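Local structure of separin (Saccharomyces cerevisiae, 5U1T) at residues A[592-597]-A[635-640]; A[1365-1370]-A[1500-1505]; A[1527-1532]-A[1584-1589]. The protein acts as a caspase-like cysteine protease that cleaves the Mcd1/Scc1 subunit of cohesin at anaphase onset, releasing sister chromatids for segregation. All blocks are in the same frame, centred on the assembly; numbering follows the deposited sequence.

Interaction 1. Residues A[592-597]-A[635-640]; sequences KSDEKA and EKYYSS
Two tyrosine rings of segment 635-640 meet Ser593 in different ways. The carbonyl O of Ser593 lies over one face of the Tyr637 ring, 3.9 Å from Tyr637 CZ and displaced toward the rim, whereas the hydroxyl OG of the same serine sits at the edge of the Tyr638 ring, near its plane, 3.7 Å from Tyr638 CE2. Ser593 OG is anti to its own backbone N (chi1 -170°), a position that also brings it beside CD1 of Tyr637. Asp594 approaches the Tyr637 ring obliquely, with OD1 3.7 Å from CE1 and the carboxylate plane turned 62° from the ring. At the far end of that ring, the hydroxyl OH of Tyr637 rests 3.7 Å from Ala597 CA, so Tyr637 touches Ser593 with its ring and Ala597 with its hydroxyl. The two segments are joined by packing rather than by hydrogen bonds. Lys636 NZ makes a weak hydrogen bond to Tyr637 OH and comes within 4.4 Å of Asp594 OD2, too far for a salt bridge, although a mild attraction may remain. The contact joins two short helices of the helical domain, 593-596 and 635-638. Tyr638 also packs on Tyr585, Trp589 and Leu590 of helix 578-590 and, on helix 602-617, touches Met605 and hydrogen-bonds through OH to Glu604.

Interaction 2. Residues A[1365-1370]-A[1500-1505]; sequences SCHLFP and AAMKYY
The methyl CE of Met1502 lies over one face of the His1367 imidazole, offset toward the rim and 3.9 Å from its centroid, as a CH-pi contact. The methionine chain is bent at chi2 and chi3, and chi3 (-85°) turns CE over the ring, 3.7 Å from His1367 CG. On the histidine side, CG is anti to the backbone N (chi1 160°), where it meets that methyl. At the edge of the ring, NE2 donates a weak hydrogen bond to Ala1500 O at 2.8 Å; the angle at the hydrogen is far from straight, and the acceptor lies near the ring plane. The other ring nitrogen, ND1, is hydrogen-bonded to Tyr1588 OH, so both nitrogens have partners, which would limit the rotation of the ring.

Tyr1504 lies alongside. Its hydroxyl OH sits at the edge of the imidazole, near the ring plane, and is 3.6 Å from His1367 CB; it accepts a weak 3.4 Å bond from Leu1368 N, while a further bond ties it to Ser1364 O. Leu1368 has CG between its backbone N and carbonyl carbon, and its methyl CD2 packs 3.8 Å from Tyr1504 CZ, approaching the phenol ring obliquely.

The first partner includes a type I beta turn, from Cys1366 to Phe1369, in the loop after strand 1353-1362. The second belongs to the loop after strand 1492-1494 that carries Cys1497, the active-site cysteine by similarity. Such a loop, leaving a central parallel strand with the nucleophile on it, is characteristic of the caspase-like fold of clan CD proteases.

Interaction 3. Residues A[1527-1532]-A[1584-1589]; sequences GNLWDV and APVIYG
The methyl group of Ala1584 is the bump at the centre of this contact, and Trp1530 and Val1532 form the hollow that receives it. Its CB lies 3.4 Å from Trp1530 NE1 and 3.5 Å from Val1532 CG1, approaching the indole obliquely, while Ala1584 CA sits over the indole face, toward the rim. Trp1530 has CG between the backbone N and the carbonyl carbon (chi1 45°), and its indole carries the CB of Leu1529 over the same face as Ala1584 CA.

Beyond this pocket, Leu1529 and Val1586 cross at about a right angle, with CD2 of the leucine 3.7 Å from CG1 of the valine. In the non-hydrogen-bonded pair of Asn1528 with Pro1585, the amide oxygen OD1 of Asn1528 lies against the proline ring, 3.5 Å from Pro1585 CD. The other end of that amide, ND2, is anchored to Gly1496 O.

The strands are antiparallel. Gly1527 and Val1586 form the hydrogen-bonded pair, with Gly1527 N to Val1586 O at 3.1 Å and Val1586 N to Gly1527 O at 2.8 Å. A third bond, Leu1529 N to Ala1584 O at 2.8 Å, continues the pairing past the end of the first strand; its donor is tilted 32° from the carbonyl plane.

Chemically, the hydrogen bonding between the segments is therefore carried by the backbone, and the side chains between them contribute mainly apolar fit. A proline suits its place, because a non-hydrogen-bonded residue needs no N-H for the partner strand. The polar side chains look elsewhere: Trp1530 NE1 bonds to Leu1580 O, and Asp1531 OD1 to Ser1498 OG, beside Cys1497.

In the fold
Interactions 2 and 3 are neighbours in the protease domain, their centres about 10 Å apart, and they touch directly. A probable hydrogen bond of 2.6 Å between His1367 ND1 and Tyr1588 OH joins them, Ala1500 N is 2.7 Å from Asn1528 O, and Leu1529 CD2 packs 3.4 Å from His1367 NE2. Both lie close to Cys1497, the active-site cysteine by similarity, interaction 2 through the loop that carries it: the side chain of Val1532 is about 4 Å from that of Cys1497, and that of Ala1501 about 8 Å. Interaction 1 belongs to the helical domain on the opposite side of the chain's centre, its nearest atoms about 50 Å from interaction 2 and about 64 Å from interaction 3.

Interaction 1. Residues A[592-597]-A[635-640]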
loop_
_atom_site.group_PDB
_atom_site.type_symbol
_atom_site.label_atom_id
_atom_site.label_comp_id
_atom_site.label_asym_id
_atom_site.label_seq_id
_atom_site.Cartn_x
_atom_site.Cartn_y
_atom_site.Cartn_z
ATOM N N LYS A 592 21.007 11.546 -21.963
ATOM C CA LYS A 592 21.467 12.812 -22.522
ATOM C C LYS A 592 21.409 13.904 -21.462
ATOM O O LYS A 592 21.192 15.079 -21.764
ATOM C CB LYS A 592 20.618 13.203 -23.739
ATOM C CG LYS A 592 20.253 12.020 -24.629
ATOM C CD LYS A 592 20.505 12.304 -26.111
ATOM C CE LYS A 592 20.654 10.986 -26.884
ATOM N NZ LYS A 592 21.624 10.059 -26.217
ATOM N N SER A 593 21.596 13.495 -20.216
ATOM C CA SER A 593 21.649 14.403 -19.085
ATOM C C SER A 593 22.671 15.529 -19.270
ATOM O O SER A 593 22.362 16.699 -19.026
ATOM C CB SER A 593 21.983 13.615 -17.814
ATOM O OG SER A 593 21.821 14.412 -16.654
ATOM N N ASP A 594 23.885 15.176 -19.694
ATOM C CA ASP A 594 24.990 16.143 -19.763
ATOM C C ASP A 594 25.109 16.845 -21.123
ATOM O O ASP A 594 25.782 17.864 -21.233
ATOM C CB ASP A 594 26.329 15.467 -19.430
ATOM C CG ASP A 594 26.317 14.753 -18.080
ATOM O OD1 ASP A 594 25.276 14.143 -17.719
ATOM O OD2 ASP A 594 27.365 14.793 -17.389
ATOM N N GLU A 595 24.492 16.277 -22.157
ATOM C CA GLU A 595 24.188 17.028 -23.382
ATOM C C GLU A 595 23.285 18.214 -23.030
ATOM O O GLU A 595 23.604 19.370 -23.303
ATOM C CB GLU A 595 23.460 16.168 -24.425
ATOM C CG GLU A 595 24.282 15.288 -25.360
ATOM C CD GLU A 595 23.359 14.443 -26.263
ATOM O OE1 GLU A 595 23.564 13.206 -26.360
ATOM O OE2 GLU A 595 22.410 15.025 -26.859
ATOM N N LYS A 596 22.141 17.902 -22.428
ATOM C CA LYS A 596 21.110 18.906 -22.176
ATOM C C LYS A 596 21.600 20.027 -21.243
ATOM O O LYS A 596 21.063 21.140 -21.290
ATOM C CB LYS A 596 19.847 18.239 -21.610
ATOM C CG LYS A 596 19.000 17.526 -22.662
ATOM C CD LYS A 596 17.502 17.677 -22.377
ATOM C CE LYS A 596 17.027 19.159 -22.435
ATOM N NZ LYS A 596 16.841 19.677 -23.823
ATOM N N ALA A 597 22.620 19.723 -20.430
ATOM C CA ALA A 597 23.274 20.679 -19.519
ATOM C C ALA A 597 22.320 21.712 -18.917
ATOM O O ALA A 597 22.517 22.916 -19.073
ATOM C CB ALA A 597 24.421 21.395 -20.241
ATOM N N GLU A 635 23.759 11.722 -11.044
ATOM C CA GLU A 635 23.662 12.458 -9.788
ATOM C C GLU A 635 23.941 13.971 -9.885
ATOM O O GLU A 635 23.417 14.764 -9.087
ATOM C CB GLU A 635 24.631 11.825 -8.805
ATOM C CG GLU A 635 24.712 12.460 -7.460
ATOM C CD GLU A 635 25.465 11.556 -6.514
ATOM O OE1 GLU A 635 26.723 11.491 -6.615
ATOM O OE2 GLU A 635 24.790 10.881 -5.696
ATOM N N LYS A 636 24.769 14.362 -10.856
ATOM C CA LYS A 636 25.067 15.768 -11.123
ATOM C C LYS A 636 23.806 16.611 -11.272
ATOM O O LYS A 636 23.826 17.810 -11.023
ATOM C CB LYS A 636 25.925 15.900 -12.393
ATOM C CG LYS A 636 26.392 17.329 -12.736
ATOM C CD LYS A 636 27.278 17.349 -13.989
ATOM C CE LYS A 636 27.654 18.767 -14.394
ATOM N NZ LYS A 636 28.271 18.818 -15.755
ATOM N N TYR A 637 22.711 15.971 -11.664
ATOM C CA TYR A 637 21.474 16.666 -11.968
ATOM C C TYR A 637 20.306 16.176 -11.145
ATOM O O TYR A 637 19.312 16.889 -10.966
ATOM C CB TYR A 637 21.146 16.507 -13.449
ATOM C CG TYR A 637 22.185 17.139 -14.343
ATOM C CD1 TYR A 637 23.322 16.431 -14.727
ATOM C CD2 TYR A 637 22.043 18.452 -14.786
ATOM C CE1 TYR A 637 24.284 17.010 -15.544
ATOM C CE2 TYR A 637 22.997 19.036 -15.595
ATOM C CZ TYR A 637 24.120 18.312 -15.972
ATOM O OH TYR A 637 25.079 18.891 -16.780
ATOM N N TYR A 638 20.407 14.944 -10.654
ATOM C CA TYR A 638 19.242 14.318 -10.061
ATOM C C TYR A 638 19.454 14.033 -8.598
ATOM O O TYR A 638 18.772 13.186 -8.022
ATOM C CB TYR A 638 18.899 13.042 -10.817
ATOM C CG TYR A 638 18.392 13.301 -12.217
ATOM C CD1 TYR A 638 17.036 13.512 -12.456
ATOM C CD2 TYR A 638 19.271 13.350 -13.302
ATOM C CE1 TYR A 638 16.564 13.745 -13.732
ATOM C CE2 TYR A 638 18.806 13.593 -14.589
ATOM C CZ TYR A 638 17.451 13.794 -14.793
ATOM O OH TYR A 638 16.979 14.015 -16.064
ATOM N N SER A 639 20.385 14.762 -7.993
ATOM C CA SER A 639 20.781 14.486 -6.619
ATOM C C SER A 639 19.601 14.601 -5.669
ATOM O O SER A 639 19.540 13.880 -4.671
ATOM C CB SER A 639 21.899 15.427 -6.169
ATOM O OG SER A 639 21.370 16.557 -5.485
ATOM N N SER A 640 18.664 15.493 -5.982
ATOM C CA SER A 640 17.520 15.751 -5.101
ATOM C C SER A 640 16.565 14.567 -5.062
ATOM O O SER A 640 15.807 14.376 -4.112
ATOM C CB SER A 640 16.763 17.019 -5.547
ATOM O OG SER A 640 15.823 16.759 -6.587
#

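Interaction 2. Residues A[1365-1370]-A[1500-1505]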
loop_
_atom_site.group_PDB
_atom_site.type_symbol
_atom_site.label_atom_id
_atom_site.label_comp_id
_atom_site.label_asym_id
_atom_site.label_seq_id
_atom_site.Cartn_x
_atom_site.Cartn_y
_atom_site.Cartn_z
ATOM N N SER A 1365 -11.806 -35.926 10.207
ATOM C CA SER A 1365 -12.001 -36.588 8.927
ATOM C C SER A 1365 -12.935 -37.790 9.053
ATOM O O SER A 1365 -13.576 -38.178 8.072
ATOM C CB SER A 1365 -10.672 -37.026 8.325
ATOM O OG SER A 1365 -10.128 -38.117 9.032
ATOM N N CYS A 1366 -13.030 -38.368 10.252
ATOM C CA CYS A 1366 -13.853 -39.555 10.445
ATOM C C CYS A 1366 -15.194 -39.281 11.124
ATOM O O CYS A 1366 -16.004 -40.183 11.287
ATOM C CB CYS A 1366 -13.087 -40.598 11.265
ATOM S SG CYS A 1366 -11.608 -41.269 10.471
ATOM N N HIS A 1367 -15.425 -38.037 11.518
ATOM C CA HIS A 1367 -16.635 -37.677 12.237
ATOM C C HIS A 1367 -17.952 -38.053 11.549
ATOM O O HIS A 1367 -18.889 -38.512 12.207
ATOM C CB HIS A 1367 -16.641 -36.192 12.499
ATOM C CG HIS A 1367 -18.000 -35.649 12.786
ATOM N ND1 HIS A 1367 -18.500 -35.542 14.065
ATOM C CD2 HIS A 1367 -18.973 -35.195 11.961
ATOM C CE1 HIS A 1367 -19.717 -35.030 14.016
ATOM N NE2 HIS A 1367 -20.029 -34.814 12.752
ATOM N N LEU A 1368 -18.036 -37.846 10.239
ATOM C CA LEU A 1368 -19.292 -38.065 9.523
ATOM C C LEU A 1368 -19.793 -39.494 9.590
ATOM O O LEU A 1368 -20.996 -39.713 9.542
ATOM C CB LEU A 1368 -19.173 -37.660 8.049
ATOM C CG LEU A 1368 -18.234 -38.414 7.092
ATOM C CD1 LEU A 1368 -18.638 -38.189 5.622
ATOM C CD2 LEU A 1368 -16.773 -38.015 7.318
ATOM N N PHE A 1369 -18.895 -40.471 9.681
ATOM C CA PHE A 1369 -19.324 -41.874 9.707
ATOM C C PHE A 1369 -20.031 -42.210 11.016
ATOM O O PHE A 1369 -19.550 -41.883 12.096
ATOM C CB PHE A 1369 -18.138 -42.824 9.490
ATOM C CG PHE A 1369 -17.673 -42.897 8.065
ATOM C CD1 PHE A 1369 -18.358 -43.668 7.132
ATOM C CD2 PHE A 1369 -16.541 -42.184 7.645
ATOM C CE1 PHE A 1369 -17.924 -43.736 5.794
ATOM C CE2 PHE A 1369 -16.104 -42.242 6.306
ATOM C CZ PHE A 1369 -16.801 -43.023 5.386
ATOM N N PRO A 1370 -21.189 -42.862 10.915
ATOM C CA PRO A 1370 -21.919 -43.311 12.103
ATOM C C PRO A 1370 -21.300 -44.587 12.671
ATOM O O PRO A 1370 -21.916 -45.650 12.610
ATOM C CB PRO A 1370 -23.326 -43.562 11.569
ATOM C CG PRO A 1370 -23.106 -43.949 10.139
ATOM C CD PRO A 1370 -21.901 -43.181 9.667
ATOM N N ALA A 1500 -25.329 -32.006 14.954
ATOM C CA ALA A 1500 -23.965 -32.527 15.029
ATOM C C ALA A 1500 -23.285 -32.616 13.662
ATOM O O ALA A 1500 -22.192 -33.173 13.542
ATOM C CB ALA A 1500 -23.958 -33.884 15.696
ATOM N N ALA A 1501 -23.916 -32.083 12.626
ATOM C CA ALA A 1501 -23.298 -32.117 11.307
ATOM C C ALA A 1501 -22.132 -31.144 11.259
ATOM O O ALA A 1501 -22.007 -30.275 12.128
ATOM C CB ALA A 1501 -24.305 -31.797 10.225
ATOM N N MET A 1502 -21.272 -31.310 10.259
ATOM C CA MET A 1502 -20.113 -30.457 10.080
ATOM C C MET A 1502 -19.893 -30.148 8.612
ATOM O O MET A 1502 -19.892 -31.058 7.780
ATOM C CB MET A 1502 -18.864 -31.111 10.659
ATOM C CG MET A 1502 -18.885 -31.177 12.160
ATOM S SD MET A 1502 -17.326 -30.738 12.929
ATOM C CE MET A 1502 -16.464 -32.304 12.852
ATOM N N LYS A 1503 -19.717 -28.865 8.291
ATOM C CA LYS A 1503 -19.350 -28.469 6.935
ATOM C C LYS A 1503 -17.861 -28.742 6.715
ATOM O O LYS A 1503 -17.036 -28.330 7.517
ATOM C CB LYS A 1503 -19.683 -26.993 6.691
ATOM C CG LYS A 1503 -21.179 -26.654 6.682
ATOM C CD LYS A 1503 -21.433 -25.129 6.453
ATOM C CE LYS A 1503 -22.931 -24.709 6.407
ATOM N NZ LYS A 1503 -23.188 -23.218 6.206
ATOM N N TYR A 1504 -17.523 -29.442 5.638
ATOM C CA TYR A 1504 -16.141 -29.827 5.375
ATOM C C TYR A 1504 -15.424 -28.950 4.321
ATOM O O TYR A 1504 -15.999 -28.616 3.282
ATOM C CB TYR A 1504 -16.096 -31.282 4.921
ATOM C CG TYR A 1504 -16.149 -32.324 6.020
ATOM C CD1 TYR A 1504 -17.365 -32.840 6.468
ATOM C CD2 TYR A 1504 -14.977 -32.815 6.586
ATOM C CE1 TYR A 1504 -17.416 -33.811 7.465
ATOM C CE2 TYR A 1504 -15.007 -33.781 7.573
ATOM C CZ TYR A 1504 -16.229 -34.287 8.011
ATOM O OH TYR A 1504 -16.250 -35.265 8.997
ATOM N N TYR A 1505 -14.157 -28.614 4.582
ATOM C CA TYR A 1505 -13.388 -27.719 3.711
ATOM C C TYR A 1505 -11.984 -28.221 3.359
ATOM O O TYR A 1505 -10.992 -27.619 3.774
ATOM C CB TYR A 1505 -13.252 -26.347 4.360
ATOM C CG TYR A 1505 -14.564 -25.624 4.542
ATOM C CD1 TYR A 1505 -15.102 -24.838 3.516
ATOM C CD2 TYR A 1505 -15.264 -25.723 5.730
ATOM C CE1 TYR A 1505 -16.299 -24.181 3.678
ATOM C CE2 TYR A 1505 -16.461 -25.063 5.906
ATOM C CZ TYR A 1505 -16.979 -24.293 4.881
ATOM O OH TYR A 1505 -18.178 -23.640 5.078
#

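Interaction 3. Residues A[1527-1532]-A[1584-1589]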
loop_
_atom_site.group_PDB
_atom_site.type_symbol
_atom_site.label_atom_id
_atom_site.label_comp_id
_atom_site.label_asym_id
_atom_site.label_seq_id
_atom_site.Cartn_x
_atom_site.Cartn_y
_atom_site.Cartn_z
ATOM N N GLY A 1527 -26.249 -34.658 19.567
ATOM C CA GLY A 1527 -26.873 -34.115 18.372
ATOM C C GLY A 1527 -27.032 -35.132 17.265
ATOM O O GLY A 1527 -26.747 -36.304 17.464
ATOM N N ASN A 1528 -27.495 -34.686 16.104
ATOM C CA ASN A 1528 -27.643 -35.552 14.933
ATOM C C ASN A 1528 -26.640 -35.226 13.868
ATOM O O ASN A 1528 -26.352 -34.072 13.634
ATOM C CB ASN A 1528 -29.034 -35.437 14.322
ATOM C CG ASN A 1528 -30.119 -35.897 15.256
ATOM O OD1 ASN A 1528 -30.093 -37.027 15.754
ATOM N ND2 ASN A 1528 -31.095 -35.014 15.507
ATOM N N LEU A 1529 -26.151 -36.252 13.193
ATOM C CA LEU A 1529 -25.109 -36.102 12.184
ATOM C C LEU A 1529 -25.638 -35.530 10.877
ATOM O O LEU A 1529 -24.875 -35.017 10.081
ATOM C CB LEU A 1529 -24.443 -37.449 11.915
ATOM C CG LEU A 1529 -23.613 -38.068 13.026
ATOM C CD1 LEU A 1529 -23.293 -39.489 12.621
ATOM C CD2 LEU A 1529 -22.345 -37.276 13.284
ATOM N N TRP A 1530 -26.944 -35.631 10.664
ATOM C CA TRP A 1530 -27.580 -35.085 9.467
ATOM C C TRP A 1530 -29.037 -34.731 9.757
ATOM O O TRP A 1530 -29.457 -34.776 10.910
ATOM C CB TRP A 1530 -27.485 -36.074 8.310
ATOM C CG TRP A 1530 -27.813 -37.477 8.715
ATOM C CD1 TRP A 1530 -29.051 -37.995 8.948
ATOM C CD2 TRP A 1530 -26.884 -38.551 8.927
ATOM N NE1 TRP A 1530 -28.953 -39.326 9.293
ATOM C CE2 TRP A 1530 -27.633 -39.687 9.292
ATOM C CE3 TRP A 1530 -25.493 -38.659 8.840
ATOM C CZ2 TRP A 1530 -27.041 -40.911 9.569
ATOM C CZ3 TRP A 1530 -24.906 -39.871 9.124
ATOM C CH2 TRP A 1530 -25.678 -40.985 9.480
ATOM N N ASP A 1531 -29.809 -34.383 8.729
ATOM C CA ASP A 1531 -31.198 -34.008 8.963
ATOM C C ASP A 1531 -32.032 -35.245 9.237
ATOM O O ASP A 1531 -31.826 -36.297 8.627
ATOM C CB ASP A 1531 -31.807 -33.237 7.784
ATOM C CG ASP A 1531 -31.001 -32.008 7.384
ATOM O OD1 ASP A 1531 -30.240 -31.469 8.219
ATOM O OD2 ASP A 1531 -31.136 -31.585 6.213
ATOM N N VAL A 1532 -32.975 -35.105 10.161
ATOM C CA VAL A 1532 -33.875 -36.185 10.534
ATOM C C VAL A 1532 -35.333 -35.744 10.389
ATOM O O VAL A 1532 -35.618 -34.559 10.447
ATOM C CB VAL A 1532 -33.610 -36.628 11.962
ATOM C CG1 VAL A 1532 -32.262 -37.292 12.047
ATOM C CG2 VAL A 1532 -33.663 -35.427 12.892
ATOM N N ALA A 1584 -28.474 -41.355 13.041
ATOM C CA ALA A 1584 -28.172 -39.935 13.083
ATOM C C ALA A 1584 -27.706 -39.434 14.460
ATOM O O ALA A 1584 -26.775 -38.631 14.532
ATOM C CB ALA A 1584 -29.380 -39.149 12.618
ATOM N N PRO A 1585 -28.351 -39.890 15.556
ATOM C CA PRO A 1585 -27.883 -39.340 16.840
ATOM C C PRO A 1585 -26.496 -39.804 17.262
ATOM O O PRO A 1585 -26.141 -40.936 16.978
ATOM C CB PRO A 1585 -28.941 -39.820 17.841
ATOM C CG PRO A 1585 -29.770 -40.790 17.128
ATOM C CD PRO A 1585 -29.677 -40.517 15.687
ATOM N N VAL A 1586 -25.745 -38.913 17.921
ATOM C CA VAL A 1586 -24.373 -39.151 18.382
ATOM C C VAL A 1586 -24.103 -38.331 19.656
ATOM O O VAL A 1586 -24.737 -37.308 19.861
ATOM C CB VAL A 1586 -23.342 -38.796 17.268
ATOM C CG1 VAL A 1586 -23.522 -37.345 16.783
ATOM C CG2 VAL A 1586 -21.917 -39.069 17.722
ATOM N N ILE A 1587 -23.203 -38.793 20.522
ATOM C CA ILE A 1587 -22.838 -38.090 21.754
ATOM C C ILE A 1587 -21.357 -37.709 21.808
ATOM O O ILE A 1587 -20.498 -38.523 21.491
ATOM C CB ILE A 1587 -23.104 -38.934 23.001
ATOM C CG1 ILE A 1587 -24.522 -39.492 23.025
ATOM C CG2 ILE A 1587 -22.845 -38.129 24.250
ATOM C CD1 ILE A 1587 -24.683 -40.650 24.023
ATOM N N TYR A 1588 -21.048 -36.485 22.222
ATOM C CA TYR A 1588 -19.668 -36.115 22.523
ATOM C C TYR A 1588 -19.536 -35.770 24.014
ATOM O O TYR A 1588 -20.474 -35.224 24.608
ATOM C CB TYR A 1588 -19.207 -34.940 21.656
ATOM C CG TYR A 1588 -18.769 -35.303 20.248
ATOM C CD1 TYR A 1588 -19.701 -35.554 19.258
ATOM C CD2 TYR A 1588 -17.422 -35.362 19.907
ATOM C CE1 TYR A 1588 -19.314 -35.857 17.973
ATOM C CE2 TYR A 1588 -17.027 -35.670 18.625
ATOM C CZ TYR A 1588 -17.980 -35.923 17.662
ATOM O OH TYR A 1588 -17.613 -36.239 16.375
ATOM N N GLY A 1589 -18.390 -36.096 24.618
ATOM C CA GLY A 1589 -18.150 -35.795 26.019
ATOM C C GLY A 1589 -18.197 -37.022 26.913
ATOM O O GLY A 1589 -17.741 -38.101 26.525
#